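Local coordinates for PatF (Prochloron didemni, PDB 4BG2), which is a member of the cyanobactin prenyltransferase family and probably takes part in patellamide biosynthesis, at residues T31-L36 with V123-K128; L94-N99 with L180-R185. All coordinates share one frame; numbering follows the deposited sequence.

Contact 1 (T31-L36 with V123-K128); sequences TFPLPL and VHLGSK
Pro33, which meets Val123 and Leu125 across the contact, also lays its CB over one face of the Phe32 ring, 3.8 Å above the plane and offset toward the rim; Gln93 and Leu129 touch the Phe32 side chain. The setting is a closed antiparallel barrel surrounded by helices, consistent with the ABBA prenyltransferase fold, where the start of helix 34-42 meets the end of strand 116-124. The Phe32-Pro33 peptide is cis, and a bond of 2.9 Å from Leu34 N to Thr31 O closes a type VIa turn, with Pro33 at the N-cap of the helix. Leu125 pushes its fork into this turn. Its CD1 comes within 3.2 Å of Phe32 O, a tight approach, and lies 3.8 Å from Pro33 CD. The other branch, CD2, is 4.1 Å from Thr31 CB and 4.2 Å from Leu34 CD2. Both torsions of Leu125 depart from the staggered positions (chi1 -143°, chi2 33°), which suggests some strain in placing CG and CD1. An alanine here would probably open a gap between the turn and the strand end, Thr31, Pro33 and Leu34 losing the methyl groups they rest on. His124, between the two apolar residues, turns the other way, where its two ring nitrogens are hydrogen-bonded to Glu67 and Glu179. Pro33 and Val123 slide past each other in opposite directions, Pro33 CG stopping 3.8 Å from Val123 CG1.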
loop_
_atom_site.group_PDB
_atom_site.type_symbol
_atom_site.label_atom_id
_atom_site.label_comp_id
_atom_site.label_asym_id
_atom_site.label_seq_id
_atom_site.Cartn_x
_atom_site.Cartn_y
_atom_site.Cartn_z
ATOM N N THR A 31 -9.075 7.317 -16.440
ATOM C CA THR A 31 -9.884 6.153 -16.741
ATOM C C THR A 31 -10.590 5.659 -15.471
ATOM O O THR A 31 -10.066 5.795 -14.367
ATOM C CB THR A 31 -8.955 5.040 -17.283
ATOM O OG1 THR A 31 -8.221 5.560 -18.401
ATOM C CG2 THR A 31 -9.718 3.802 -17.711
ATOM N N PHE A 32 -11.780 5.103 -15.646
ATOM C CA PHE A 32 -12.465 4.369 -14.599
ATOM C C PHE A 32 -11.461 3.485 -13.871
ATOM O O PHE A 32 -10.687 2.786 -14.530
ATOM C CB PHE A 32 -13.553 3.479 -15.212
ATOM C CG PHE A 32 -14.379 2.775 -14.199
ATOM C CD1 PHE A 32 -14.003 1.535 -13.702
ATOM C CD2 PHE A 32 -15.521 3.374 -13.710
ATOM C CE1 PHE A 32 -14.762 0.902 -12.721
ATOM C CE2 PHE A 32 -16.289 2.747 -12.745
ATOM C CZ PHE A 32 -15.913 1.510 -12.249
ATOM N N PRO A 33 -11.474 3.480 -12.523
ATOM C CA PRO A 33 -12.361 4.131 -11.570
ATOM C C PRO A 33 -11.801 5.407 -10.923
ATOM O O PRO A 33 -12.262 5.815 -9.842
ATOM C CB PRO A 33 -12.507 3.063 -10.501
ATOM C CG PRO A 33 -11.119 2.494 -10.436
ATOM C CD PRO A 33 -10.537 2.589 -11.819
ATOM N N LEU A 34 -10.883 6.077 -11.597
ATOM C CA LEU A 34 -10.226 7.238 -11.005
ATOM C C LEU A 34 -11.140 8.417 -10.667
ATOM O O LEU A 34 -11.069 8.934 -9.555
ATOM C CB LEU A 34 -9.059 7.671 -11.878
ATOM C CG LEU A 34 -8.009 8.620 -11.311
ATOM C CD1 LEU A 34 -7.787 8.450 -9.808
ATOM C CD2 LEU A 34 -6.700 8.383 -12.073
ATOM N N PRO A 35 -12.013 8.845 -11.591
ATOM C CA PRO A 35 -12.992 9.864 -11.163
ATOM C C PRO A 35 -13.809 9.499 -9.930
ATOM O O PRO A 35 -13.967 10.328 -9.032
ATOM C CB PRO A 35 -13.903 10.022 -12.391
ATOM C CG PRO A 35 -13.041 9.647 -13.545
ATOM C CD PRO A 35 -12.115 8.561 -13.038
ATOM N N LEU A 36 -14.331 8.275 -9.881
ATOM C CA LEU A 36 -15.060 7.785 -8.696
ATOM C C LEU A 36 -14.179 7.819 -7.438
ATOM O O LEU A 36 -14.645 8.168 -6.353
ATOM C CB LEU A 36 -15.535 6.340 -8.897
ATOM C CG LEU A 36 -16.840 6.075 -9.647
ATOM C CD1 LEU A 36 -16.978 4.582 -9.911
ATOM C CD2 LEU A 36 -18.021 6.588 -8.832
ATOM N N VAL A 123 -7.087 2.585 -5.243
ATOM C CA VAL A 123 -7.280 2.026 -6.553
ATOM C C VAL A 123 -5.930 1.937 -7.257
ATOM O O VAL A 123 -5.099 2.848 -7.142
ATOM C CB VAL A 123 -8.232 2.865 -7.442
ATOM C CG1 VAL A 123 -9.643 2.775 -6.930
ATOM C CG2 VAL A 123 -7.793 4.319 -7.564
ATOM N N HIS A 124 -5.755 0.870 -8.014
ATOM C CA HIS A 124 -4.638 0.717 -8.929
ATOM C C HIS A 124 -5.177 0.506 -10.337
ATOM O O HIS A 124 -5.751 -0.548 -10.653
ATOM C CB HIS A 124 -3.747 -0.476 -8.533
ATOM C CG HIS A 124 -3.157 -0.371 -7.155
ATOM N ND1 HIS A 124 -2.582 -1.445 -6.517
ATOM C CD2 HIS A 124 -3.052 0.668 -6.299
ATOM C CE1 HIS A 124 -2.122 -1.069 -5.338
ATOM N NE2 HIS A 124 -2.430 0.204 -5.164
ATOM N N LEU A 125 -4.976 1.509 -11.182
ATOM C CA LEU A 125 -5.293 1.438 -12.604
ATOM C C LEU A 125 -4.290 0.512 -13.293
ATOM O O LEU A 125 -3.108 0.668 -13.095
ATOM C CB LEU A 125 -5.170 2.837 -13.242
ATOM C CG LEU A 125 -6.099 3.340 -14.337
ATOM C CD1 LEU A 125 -7.503 2.785 -14.168
ATOM C CD2 LEU A 125 -6.122 4.872 -14.361
ATOM N N GLY A 126 -4.774 -0.447 -14.084
ATOM C CA GLY A 126 -3.917 -1.266 -14.929
ATOM C C GLY A 126 -3.946 -0.769 -16.357
ATOM O O GLY A 126 -4.581 0.244 -16.657
ATOM N N SER A 127 -3.313 -1.515 -17.254
ATOM C CA SER A 127 -3.317 -1.189 -18.683
ATOM C C SER A 127 -4.698 -1.300 -19.315
ATOM O O SER A 127 -4.977 -0.652 -20.326
ATOM C CB SER A 127 -2.354 -2.102 -19.426
ATOM O OG SER A 127 -2.695 -3.448 -19.166
ATOM N N LYS A 128 -5.550 -2.133 -18.730
ATOM C CA LYS A 128 -6.937 -2.248 -19.166
ATOM C C LYS A 128 -7.845 -2.457 -17.981
ATOM O O LYS A 128 -7.377 -2.757 -16.881
ATOM C CB LYS A 128 -7.093 -3.383 -20.181
ATOM C CG LYS A 128 -6.376 -4.659 -19.812
ATOM C CD LYS A 128 -6.414 -5.625 -20.965
ATOM C CE LYS A 128 -5.470 -6.794 -20.779
ATOM N NZ LYS A 128 -5.801 -7.558 -19.552
#

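Contact 2 (L94-N99 with L180-R185); sequences LGVRIN and LFFDGR
Torsions bring Ile98 and Phe182 together: chi2 of -66° swings Ile98 CD1 back toward 180-185 although its CB points away, and Phe182 holds CG anti to its carbonyl carbon (chi1 -62°). The side chains lie side by side, CD1 of Ile98 pressed to 3.3 Å from CD1 of Phe182, with Val96 CG1 3.9 Å from Phe182 CG. Ile98 CG2 reaches Leu180 CD2 at 3.6 Å, these two side chains crossing at about a right angle. The partner is a 3:5 beta hairpin: a type I turn from Phe181 to Gly184 with a G1 bulge at Gly184, whose positive phi suits a glycine. Arg97 N donates to Phe182 O (2.8 Å, 161° at the hydrogen), part of the single beta bridge that pairs Arg97 with Asp183. One water ties in the rest, accepting from Asn99 N and donating to Phe181 O and Arg185 O. Within the hairpin, Arg185 grips Asp183 OD2 side-on through NE and NH2 in a salt bridge. Asn99 OD1 accepts from Asp101 N at the start of helix 101-110. Ile90 of helix 79-91 packs on Val96 and Phe182, while the Phe182 backbone is hydrogen-bonded to Ser132, and its side chain touches Val134 of strand 133-140.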
loop_
_atom_site.group_PDB
_atom_site.type_symbol
_atom_site.label_atom_id
_atom_site.label_comp_id
_atom_site.label_asym_id
_atom_site.label_seq_id
_atom_site.Cartn_x
_atom_site.Cartn_y
_atom_site.Cartn_z
ATOM N N LEU A 94 -20.621 -1.908 -15.530
ATOM C CA LEU A 94 -20.685 -3.020 -16.482
ATOM C C LEU A 94 -19.272 -3.429 -16.888
ATOM O O LEU A 94 -18.407 -2.578 -17.141
ATOM C CB LEU A 94 -21.491 -2.654 -17.733
ATOM C CG LEU A 94 -21.630 -3.800 -18.756
ATOM C CD1 LEU A 94 -22.608 -4.859 -18.258
ATOM C CD2 LEU A 94 -22.047 -3.307 -20.133
ATOM N N GLY A 95 -19.055 -4.739 -16.938
ATOM C CA GLY A 95 -17.783 -5.288 -17.349
ATOM C C GLY A 95 -16.816 -5.404 -16.203
ATOM O O GLY A 95 -15.678 -5.806 -16.411
ATOM N N VAL A 96 -17.265 -5.046 -14.999
ATOM C CA VAL A 96 -16.437 -5.123 -13.811
ATOM C C VAL A 96 -17.022 -6.185 -12.890
ATOM O O VAL A 96 -18.215 -6.242 -12.663
ATOM C CB VAL A 96 -16.327 -3.769 -13.064
ATOM C CG1 VAL A 96 -15.735 -3.967 -11.681
ATOM C CG2 VAL A 96 -15.481 -2.788 -13.862
ATOM N N ARG A 97 -16.147 -7.028 -12.371
ATOM C CA ARG A 97 -16.543 -8.082 -11.486
ATOM C C ARG A 97 -15.561 -8.059 -10.317
ATOM O O ARG A 97 -14.334 -7.987 -10.518
ATOM C CB ARG A 97 -16.505 -9.401 -12.232
ATOM C CG ARG A 97 -16.946 -10.576 -11.401
ATOM C CD ARG A 97 -17.320 -11.730 -12.303
ATOM N NE ARG A 97 -17.546 -12.955 -11.557
ATOM C CZ ARG A 97 -18.162 -14.014 -12.066
ATOM N NH1 ARG A 97 -18.621 -13.992 -13.314
ATOM N NH2 ARG A 97 -18.323 -15.097 -11.321
ATOM N N ILE A 98 -16.112 -8.054 -9.106
ATOM C CA ILE A 98 -15.320 -7.930 -7.912
ATOM C C ILE A 98 -15.629 -9.096 -6.978
ATOM O O ILE A 98 -16.762 -9.269 -6.566
ATOM C CB ILE A 98 -15.652 -6.603 -7.180
ATOM C CG1 ILE A 98 -15.228 -5.393 -8.001
ATOM C CG2 ILE A 98 -14.975 -6.542 -5.827
ATOM C CD1 ILE A 98 -13.739 -5.255 -8.182
ATOM N N ASN A 99 -14.606 -9.858 -6.614
ATOM C CA ASN A 99 -14.748 -10.869 -5.584
ATOM C C ASN A 99 -14.341 -10.283 -4.259
ATOM O O ASN A 99 -13.133 -10.171 -3.951
ATOM C CB ASN A 99 -13.923 -12.117 -5.891
ATOM C CG ASN A 99 -14.192 -13.249 -4.914
ATOM O OD1 ASN A 99 -14.771 -13.058 -3.848
ATOM N ND2 ASN A 99 -13.772 -14.434 -5.281
ATOM N N LEU A 180 -8.478 -6.372 -5.078
ATOM C CA LEU A 180 -9.653 -6.865 -5.780
ATOM C C LEU A 180 -9.647 -6.418 -7.214
ATOM O O LEU A 180 -9.998 -5.284 -7.515
ATOM C CB LEU A 180 -10.923 -6.371 -5.085
ATOM C CG LEU A 180 -11.140 -6.859 -3.641
ATOM C CD1 LEU A 180 -10.176 -6.202 -2.675
ATOM C CD2 LEU A 180 -12.556 -6.554 -3.194
ATOM N N PHE A 181 -9.256 -7.321 -8.104
ATOM C CA PHE A 181 -9.172 -7.015 -9.507
ATOM C C PHE A 181 -10.552 -7.051 -10.159
ATOM O O PHE A 181 -11.449 -7.804 -9.739
ATOM C CB PHE A 181 -8.231 -7.972 -10.209
ATOM C CG PHE A 181 -6.795 -7.850 -9.779
ATOM C CD1 PHE A 181 -5.956 -6.916 -10.374
ATOM C CD2 PHE A 181 -6.261 -8.701 -8.819
ATOM C CE1 PHE A 181 -4.620 -6.832 -10.025
ATOM C CE2 PHE A 181 -4.922 -8.621 -8.463
ATOM C CZ PHE A 181 -4.100 -7.675 -9.064
ATOM N N PHE A 182 -10.692 -6.277 -11.228
ATOM C CA PHE A 182 -11.988 -6.094 -11.875
ATOM C C PHE A 182 -12.386 -7.249 -12.797
ATOM O O PHE A 182 -13.487 -7.263 -13.302
ATOM C CB PHE A 182 -12.026 -4.775 -12.639
ATOM C CG PHE A 182 -11.846 -3.565 -11.778
ATOM C CD1 PHE A 182 -11.936 -3.644 -10.403
ATOM C CD2 PHE A 182 -11.617 -2.342 -12.346
ATOM C CE1 PHE A 182 -11.768 -2.533 -9.607
ATOM C CE2 PHE A 182 -11.478 -1.215 -11.567
ATOM C CZ PHE A 182 -11.547 -1.309 -10.189
ATOM N N ASP A 183 -11.511 -8.234 -12.968
ATOM C CA ASP A 183 -11.877 -9.484 -13.630
ATOM C C ASP A 183 -12.299 -10.588 -12.664
ATOM O O ASP A 183 -12.491 -11.732 -13.079
ATOM C CB ASP A 183 -10.708 -9.995 -14.472
ATOM C CG ASP A 183 -9.497 -10.338 -13.652
ATOM O OD1 ASP A 183 -9.480 -10.090 -12.411
ATOM O OD2 ASP A 183 -8.516 -10.837 -14.255
ATOM N N GLY A 184 -12.426 -10.278 -11.382
ATOM C CA GLY A 184 -12.885 -11.264 -10.406
ATOM C C GLY A 184 -11.757 -11.923 -9.605
ATOM O O GLY A 184 -12.026 -12.616 -8.646
ATOM N N ARG A 185 -10.496 -11.679 -9.952
ATOM C CA ARG A 185 -9.384 -12.157 -9.116
ATOM C C ARG A 185 -9.230 -11.312 -7.866
ATOM O O ARG A 185 -9.392 -10.096 -7.893
ATOM C CB ARG A 185 -8.079 -12.107 -9.864
ATOM C CG ARG A 185 -7.891 -13.222 -10.861
ATOM C CD ARG A 185 -6.536 -13.057 -11.537
ATOM N NE ARG A 185 -6.526 -11.828 -12.316
ATOM C CZ ARG A 185 -5.655 -10.831 -12.189
ATOM N NH1 ARG A 185 -4.646 -10.890 -11.334
ATOM N NH2 ARG A 185 -5.805 -9.762 -12.951
HETATM O O HOH W 1 -12.030 -9.119 -7.498
#

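Overall arrangement
From the N terminus the chain passes 31-36, then helix 79-91 and the loop 94-99, then 123-128, and finally 180-185. Contact 1 closes a loop with 86 residues between its segments, contact 2 one with 80. Because the segments alternate, the two loops cross and neither nests in the other. Contact 1 ties the start of helix 34-42 to the end of strand 116-124; contact 2 ties the loop before helix 101-110 to the hairpin turn between strands 173-181 and 186-194, at the same barrel. Their centres are about 12 Å apart, and they touch: Pro33 CG lies 3.8 Å from Phe182 CZ, and Phe32 CE1 lies 3.9 Å from Val96 CG2.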